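Local structure of ribosome maturation protein SDO1 homolog (Methanothermobacter thermautotrophicus, 2WBM) at residues L47-R52 and F160-E165; D26-R31 and V41-D46; G201-F206 and A222-P227. The protein probably binds RNA and the ribosome and takes part in maturing it, as an archaeal relative of the Shwachman-Bodian-Diamond syndrome protein. All coordinates share one frame; numbering follows the deposited sequence.

Contact 1 of 3, residues L47-R52 and F160-E165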
# COMPACT_ATOMS: atom_id res chain seq x y z
N LEU A 47 10.07 -3.20 -3.97
CA LEU A 47 10.28 -2.84 -5.37
C LEU A 47 10.16 -4.05 -6.29
O LEU A 47 9.64 -3.91 -7.41
CB LEU A 47 11.62 -2.11 -5.55
CG LEU A 47 11.70 -0.73 -4.89
CD1 LEU A 47 13.10 -0.15 -5.09
CD2 LEU A 47 10.62 0.24 -5.40
N ALA A 48 10.59 -5.22 -5.82
CA ALA A 48 10.41 -6.47 -6.56
C ALA A 48 8.92 -6.75 -6.78
O ALA A 48 8.51 -7.13 -7.89
CB ALA A 48 11.10 -7.66 -5.85
N ALA A 49 8.11 -6.54 -5.75
CA ALA A 49 6.66 -6.75 -5.88
C ALA A 49 6.06 -5.79 -6.91
O ALA A 49 5.20 -6.19 -7.71
CB ALA A 49 5.96 -6.62 -4.53
N GLU A 50 6.51 -4.54 -6.88
CA GLU A 50 6.03 -3.52 -7.82
C GLU A 50 6.44 -3.85 -9.26
O GLU A 50 5.64 -3.68 -10.19
CB GLU A 50 6.56 -2.12 -7.46
CG GLU A 50 5.88 -1.44 -6.28
CD GLU A 50 4.38 -1.22 -6.47
OE1 GLU A 50 3.92 -0.99 -7.61
OE2 GLU A 50 3.66 -1.26 -5.45
N PHE A 51 7.68 -4.31 -9.41
CA PHE A 51 8.24 -4.69 -10.72
C PHE A 51 7.41 -5.78 -11.38
O PHE A 51 7.22 -5.76 -12.60
CB PHE A 51 9.69 -5.15 -10.57
CG PHE A 51 10.41 -5.34 -11.89
CD1 PHE A 51 11.03 -4.26 -12.51
CD2 PHE A 51 10.45 -6.59 -12.50
CE1 PHE A 51 11.71 -4.43 -13.73
CE2 PHE A 51 11.12 -6.77 -13.71
CZ PHE A 51 11.76 -5.69 -14.32
N ARG A 52 6.92 -6.72 -10.57
CA ARG A 52 6.07 -7.81 -11.05
C ARG A 52 4.69 -7.37 -11.56
O ARG A 52 4.05 -8.10 -12.31
CB ARG A 52 5.89 -8.86 -9.96
CG ARG A 52 7.10 -9.68 -9.68
CD ARG A 52 6.75 -10.68 -8.62
NE ARG A 52 7.62 -11.83 -8.68
CZ ARG A 52 7.37 -13.00 -8.10
NH1 ARG A 52 6.26 -13.18 -7.40
NH2 ARG A 52 8.24 -13.98 -8.22
N PHE A 160 4.25 -11.06 0.65
CA PHE A 160 4.93 -10.43 -0.49
C PHE A 160 4.05 -9.56 -1.38
O PHE A 160 4.46 -8.47 -1.81
CB PHE A 160 5.67 -11.48 -1.33
CG PHE A 160 6.43 -10.92 -2.50
CD1 PHE A 160 7.64 -10.25 -2.31
CD2 PHE A 160 5.94 -11.04 -3.80
CE1 PHE A 160 8.35 -9.71 -3.39
CE2 PHE A 160 6.64 -10.52 -4.89
CZ PHE A 160 7.86 -9.85 -4.68
N LYS A 161 2.85 -10.05 -1.71
CA LYS A 161 1.92 -9.33 -2.57
C LYS A 161 1.72 -7.91 -2.04
O LYS A 161 1.65 -7.70 -0.84
CB LYS A 161 0.57 -10.04 -2.61
CG LYS A 161 0.60 -11.38 -3.33
CD LYS A 161 -0.79 -11.97 -3.41
CE LYS A 161 -0.75 -13.40 -3.92
NZ LYS A 161 -2.10 -14.00 -3.82
N THR A 162 1.64 -6.94 -2.95
CA THR A 162 1.48 -5.55 -2.52
C THR A 162 0.22 -5.34 -1.68
O THR A 162 -0.79 -6.03 -1.85
CB THR A 162 1.47 -4.58 -3.70
OG1 THR A 162 0.32 -4.86 -4.51
CG2 THR A 162 2.76 -4.72 -4.54
N VAL A 163 0.29 -4.39 -0.75
CA VAL A 163 -0.89 -4.00 0.03
C VAL A 163 -2.07 -3.66 -0.89
O VAL A 163 -3.19 -4.11 -0.64
CB VAL A 163 -0.56 -2.83 1.00
CG1 VAL A 163 -1.83 -2.28 1.62
CG2 VAL A 163 0.38 -3.32 2.08
N ASP A 164 -1.81 -2.89 -1.95
CA ASP A 164 -2.84 -2.54 -2.94
C ASP A 164 -3.59 -3.74 -3.49
O ASP A 164 -4.83 -3.76 -3.49
CB ASP A 164 -2.24 -1.73 -4.09
CG ASP A 164 -2.00 -0.28 -3.72
OD1 ASP A 164 -2.61 0.20 -2.74
OD2 ASP A 164 -1.19 0.38 -4.42
N GLU A 165 -2.86 -4.76 -3.96
CA GLU A 165 -3.49 -5.97 -4.47
C GLU A 165 -4.25 -6.72 -3.38
O GLU A 165 -5.36 -7.19 -3.60
CB GLU A 165 -2.47 -6.90 -5.14
CG GLU A 165 -3.14 -8.01 -5.94
CD GLU A 165 -2.22 -9.18 -6.24
OE1 GLU A 165 -1.03 -9.15 -5.84
OE2 GLU A 165 -2.70 -10.14 -6.89
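Where the N-terminal domain rests on domain II, the ring of F160 packs against one side of helix 45-52, touching A48, A49 and R52. The CB of A49 stands over one face of the ring, offset toward its rim, in a CH-pi contact with CB 4.0 Å from the F160 centroid and 23° off the ring normal. The leading corner of the ring runs into the helix backbone: F160 CZ is 3.5 Å from A49 N. This reach comes from a first torsion of -179°, which sets F160 CG anti to its own N and sends the ring out from the loop. R52 crosses the ring at about a right angle, its CD 3.7 Å from F160 CE2 in the ring plane at the edge. The guanidinium stands nearly perpendicular to the ring, while its NE donates to L101 O, so the arginine is held from its own domain. T162, the N-cap of helix 163-174, accepts from E165 N through OG1 (3.2 Å, N-H...O 163°). With the hydroxyl thus engaged, its methyl CG2 turns to the neighbouring domain and meets A49 CB at 3.7 Å. The same methyl lies 3.7 Å from E50 OE2, brought there by the bend of the E50 chain. R53 makes long, weak ion pairs with both E50 and D164, which may ease the nearness of these two acids. Cutting F160 back to an alanine is likely to open a gap beneath A49 CB and leave the R52 CD methylene without its aromatic neighbour.

Contact 2 of 3, residues D26-R31 and V41-D46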
# COMPACT_ATOMS: atom_id res chain seq x y z
N ASP A 26 16.95 -6.71 4.82
CA ASP A 26 15.61 -6.65 4.27
C ASP A 26 15.53 -7.24 2.87
O ASP A 26 14.43 -7.58 2.42
CB ASP A 26 15.07 -5.21 4.30
CG ASP A 26 14.38 -4.85 5.62
OD1 ASP A 26 13.72 -3.79 5.65
OD2 ASP A 26 14.49 -5.59 6.62
N ALA A 27 16.67 -7.41 2.19
CA ALA A 27 16.68 -8.00 0.85
C ALA A 27 16.15 -9.41 0.92
O ALA A 27 16.45 -10.14 1.87
CB ALA A 27 18.07 -8.00 0.23
N VAL A 28 15.38 -9.78 -0.09
CA VAL A 28 14.86 -11.14 -0.23
C VAL A 28 15.48 -11.72 -1.49
O VAL A 28 16.16 -11.02 -2.24
CB VAL A 28 13.28 -11.16 -0.24
CG1 VAL A 28 12.73 -10.50 1.03
CG2 VAL A 28 12.73 -10.44 -1.50
N ILE A 29 15.27 -13.01 -1.71
CA ILE A 29 15.83 -13.67 -2.86
C ILE A 29 14.74 -13.92 -3.90
O ILE A 29 13.65 -14.39 -3.55
CB ILE A 29 16.47 -14.99 -2.41
CG1 ILE A 29 17.75 -14.68 -1.62
CG2 ILE A 29 16.75 -15.90 -3.63
CD1 ILE A 29 18.28 -15.88 -0.83
N ALA A 30 15.01 -13.56 -5.15
CA ALA A 30 14.18 -14.02 -6.26
C ALA A 30 14.96 -15.15 -6.93
O ALA A 30 16.15 -15.01 -7.24
CB ALA A 30 13.89 -12.88 -7.25
N ARG A 31 14.29 -16.28 -7.13
CA ARG A 31 14.92 -17.51 -7.58
C ARG A 31 14.23 -18.02 -8.84
O ARG A 31 13.00 -18.02 -8.92
CB ARG A 31 14.76 -18.57 -6.48
CG ARG A 31 15.23 -19.96 -6.88
CD ARG A 31 14.95 -20.93 -5.78
NE ARG A 31 15.82 -20.72 -4.62
CZ ARG A 31 15.61 -21.27 -3.42
NH1 ARG A 31 14.58 -22.09 -3.18
NH2 ARG A 31 16.48 -21.03 -2.44
N VAL A 41 18.80 -13.76 -7.30
CA VAL A 41 19.24 -12.38 -7.11
C VAL A 41 18.72 -11.83 -5.79
O VAL A 41 17.72 -12.32 -5.27
CB VAL A 41 18.78 -11.46 -8.30
CG1 VAL A 41 19.61 -11.76 -9.55
CG2 VAL A 41 17.25 -11.59 -8.57
N LEU A 42 19.44 -10.86 -5.24
CA LEU A 42 19.06 -10.23 -3.97
C LEU A 42 18.35 -8.94 -4.31
O LEU A 42 18.90 -8.10 -5.03
CB LEU A 42 20.31 -9.93 -3.14
CG LEU A 42 20.94 -11.19 -2.53
CD1 LEU A 42 22.35 -10.89 -1.98
CD2 LEU A 42 20.02 -11.70 -1.43
N VAL A 43 17.12 -8.81 -3.82
CA VAL A 43 16.24 -7.72 -4.25
C VAL A 43 15.48 -7.04 -3.11
O VAL A 43 15.20 -7.64 -2.06
CB VAL A 43 15.20 -8.18 -5.35
CG1 VAL A 43 15.90 -8.65 -6.63
CG2 VAL A 43 14.25 -9.27 -4.80
N ASP A 44 15.14 -5.77 -3.32
CA ASP A 44 14.25 -5.04 -2.45
C ASP A 44 12.86 -5.67 -2.60
O ASP A 44 12.35 -5.75 -3.72
CB ASP A 44 14.20 -3.57 -2.90
CG ASP A 44 13.35 -2.70 -2.01
OD1 ASP A 44 12.13 -2.98 -1.88
OD2 ASP A 44 13.87 -1.70 -1.48
N PRO A 45 12.25 -6.13 -1.49
CA PRO A 45 11.00 -6.89 -1.64
C PRO A 45 9.84 -6.02 -2.12
O PRO A 45 8.99 -6.49 -2.90
CB PRO A 45 10.74 -7.43 -0.23
CG PRO A 45 11.43 -6.46 0.68
CD PRO A 45 12.69 -6.08 -0.08
N ASP A 46 9.80 -4.77 -1.67
CA ASP A 46 8.72 -3.85 -2.06
C ASP A 46 8.85 -3.52 -3.54
O ASP A 46 7.88 -3.60 -4.30
CB ASP A 46 8.79 -2.57 -1.24
CG ASP A 46 8.43 -2.78 0.22
OD1 ASP A 46 7.52 -3.58 0.52
OD2 ASP A 46 9.07 -2.13 1.07
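V28 and A30 pair with V43 and V41 in the antiparallel hairpin of strands 28-34 and 37-43; the axes of residues 28-31 and 41-43 approach to 4.7 Å, their directions 136° apart. Each of these two pairs is hydrogen-bonded, with N-H donated both ways; V28 N to V43 O and V43 N to V28 O are each 2.9 Å. I29 and L42 form the non-hydrogen-bonded pair between them, where I29 CA approaches V41 O at 3.3 Å in a CA-H...O contact. The hairpin supplies two of the three strands in the sheet of the N-terminal domain, strand 105-107 lying beyond 28-34.

V28, A30, V41 and V43 share one face. There V28 and V43 cross at about a right angle and meet through methyls, CG2 to CG2 at 3.8 Å. On V43 the first torsion of -62° lodges CG2 between N and the carbonyl carbon, leaning toward the partner strand. A30 CB meets V41 CG2 at 3.8 Å, and I100 of helix 93-103 packs on both residues. On the other face I29 and L42 lie side by side and point the same way, with I29 CG1 3.8 Å from L42 CD2.

Past V43 the chain turns into helix 45-52, whose N-cap D44 accepts from L47 N through OD1 and from H20 through OD2. P45, in the first turn of that helix, lies against the start of strand 28-34: its CB is 3.8 Å from V28 CG2, and its CD lies 3.4 Å from D26 O.

Contact 3 of 3, residues G201-F206 and A222-P227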
# COMPACT_ATOMS: atom_id res chain seq x y z
N GLY A 201 -4.25 23.15 4.79
CA GLY A 201 -3.19 22.19 5.10
C GLY A 201 -3.72 20.91 5.73
O GLY A 201 -3.28 19.82 5.37
N VAL A 202 -4.65 21.04 6.67
CA VAL A 202 -5.27 19.88 7.32
C VAL A 202 -6.04 19.05 6.30
O VAL A 202 -5.88 17.82 6.22
CB VAL A 202 -6.20 20.30 8.49
CG1 VAL A 202 -7.03 19.11 8.99
CG2 VAL A 202 -5.36 20.88 9.62
N ILE A 203 -6.84 19.74 5.50
CA ILE A 203 -7.70 19.11 4.49
C ILE A 203 -6.86 18.26 3.53
O ILE A 203 -7.25 17.15 3.15
CB ILE A 203 -8.51 20.17 3.74
CG1 ILE A 203 -9.64 20.71 4.61
CG2 ILE A 203 -9.08 19.59 2.43
CD1 ILE A 203 -10.16 22.08 4.14
N SER A 204 -5.68 18.76 3.18
CA SER A 204 -4.88 18.09 2.19
C SER A 204 -4.36 16.72 2.64
O SER A 204 -4.04 15.88 1.81
CB SER A 204 -3.80 19.03 1.69
OG SER A 204 -4.44 20.16 1.10
N ASN A 205 -4.33 16.48 3.94
CA ASN A 205 -4.06 15.16 4.46
C ASN A 205 -5.24 14.21 4.28
O ASN A 205 -5.06 12.99 4.23
CB ASN A 205 -3.67 15.25 5.94
CG ASN A 205 -2.33 15.93 6.14
OD1 ASN A 205 -1.35 15.61 5.46
ND2 ASN A 205 -2.28 16.86 7.08
N PHE A 206 -6.45 14.77 4.16
CA PHE A 206 -7.67 13.95 4.12
C PHE A 206 -8.31 13.77 2.76
O PHE A 206 -8.81 12.69 2.44
CB PHE A 206 -8.71 14.51 5.07
CG PHE A 206 -8.40 14.25 6.50
CD1 PHE A 206 -8.90 13.12 7.14
CD2 PHE A 206 -7.61 15.13 7.21
CE1 PHE A 206 -8.60 12.86 8.47
CE2 PHE A 206 -7.32 14.90 8.55
CZ PHE A 206 -7.81 13.77 9.18
N ALA A 222 -15.94 25.00 2.64
CA ALA A 222 -15.30 24.13 1.64
C ALA A 222 -16.07 22.83 1.58
O ALA A 222 -16.56 22.34 2.60
CB ALA A 222 -13.86 23.87 1.99
N VAL A 223 -16.21 22.30 0.38
CA VAL A 223 -16.72 20.96 0.17
C VAL A 223 -15.50 20.09 -0.11
O VAL A 223 -14.69 20.40 -0.99
CB VAL A 223 -17.72 20.93 -0.96
CG1 VAL A 223 -18.23 19.50 -1.22
CG2 VAL A 223 -18.89 21.89 -0.62
N VAL A 224 -15.35 19.02 0.68
CA VAL A 224 -14.15 18.18 0.61
C VAL A 224 -14.57 16.75 0.33
O VAL A 224 -15.44 16.23 1.02
CB VAL A 224 -13.34 18.21 1.91
CG1 VAL A 224 -12.02 17.42 1.74
CG2 VAL A 224 -13.02 19.66 2.32
N GLU A 225 -13.97 16.14 -0.68
CA GLU A 225 -14.19 14.73 -0.96
C GLU A 225 -13.13 13.94 -0.21
O GLU A 225 -11.92 14.16 -0.40
CB GLU A 225 -14.12 14.45 -2.47
CG GLU A 225 -14.31 13.00 -2.85
CD GLU A 225 -14.57 12.84 -4.33
OE1 GLU A 225 -15.71 13.08 -4.78
OE2 GLU A 225 -13.62 12.47 -5.05
N ILE A 226 -13.58 13.04 0.66
CA ILE A 226 -12.67 12.22 1.46
C ILE A 226 -12.98 10.73 1.31
O ILE A 226 -14.12 10.37 0.96
CB ILE A 226 -12.70 12.61 2.97
CG1 ILE A 226 -14.10 12.39 3.57
CG2 ILE A 226 -12.26 14.08 3.15
CD1 ILE A 226 -14.11 12.42 5.10
N PRO A 227 -11.98 9.86 1.55
CA PRO A 227 -12.26 8.44 1.70
C PRO A 227 -13.30 8.29 2.79
O PRO A 227 -13.20 8.94 3.83
CB PRO A 227 -10.90 7.87 2.15
CG PRO A 227 -9.92 8.76 1.47
CD PRO A 227 -10.53 10.13 1.64
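I203 overlaps V224 with its branch methyl, CG2, which lies 3.7 Å from V224 CG1 and 3.9 Å from V224 CG2, so that it sits against both branches of the valine. With CG1 of V224 anti to the backbone N (chi1 -174°), the two methyls of the fork are both presented to the helix. One turn further on, F206 makes its contact near the backbone: its CB is 4.1 Å from I226 CG2, and its carbonyl oxygen lies 3.2 Å from P227 CD. The proline has no N-H to offer that oxygen, and the approach is of a ring methylene. The aromatic ring itself leads away from the strand.

This is helix-on-sheet packing in the C-terminal domain, whose beta-alpha-beta-beta-alpha-beta order is that of a ferredoxin-like fold. Helix 201-206 and strand 222-227 run at 36° to each other, 8.9 Å between axes. I203 also packs on I189 and I209 of the flanking strands 181-191 and 208-214, while the F206 ring meets that of F234 in the second helix, 231-241, with planes about 50° apart, and V224 touches the same phenylalanine from the sheet.

In the fold
From the N terminus, contact 2 comes first and closes the tight turn between strands 28-34 and 37-43. The chain goes straight on into helix 45-52, which contact 1 joins to residues 160-165 across 107 intervening residues, about half of them helical, binding the N-terminal domain to domain II. Contact 3 follows, a short closure within the C-terminal domain. The three lie in series, none nested in or crossing another. Contacts 1 and 2 share the helix and touch: F160 CE1 is 3.3 Å from P45 O, and A48 CB is 3.7 Å from V43 CG2. Contact 3 stands apart, its centre about 37 Å from that of contact 2, on the opposite side of the chain's centre.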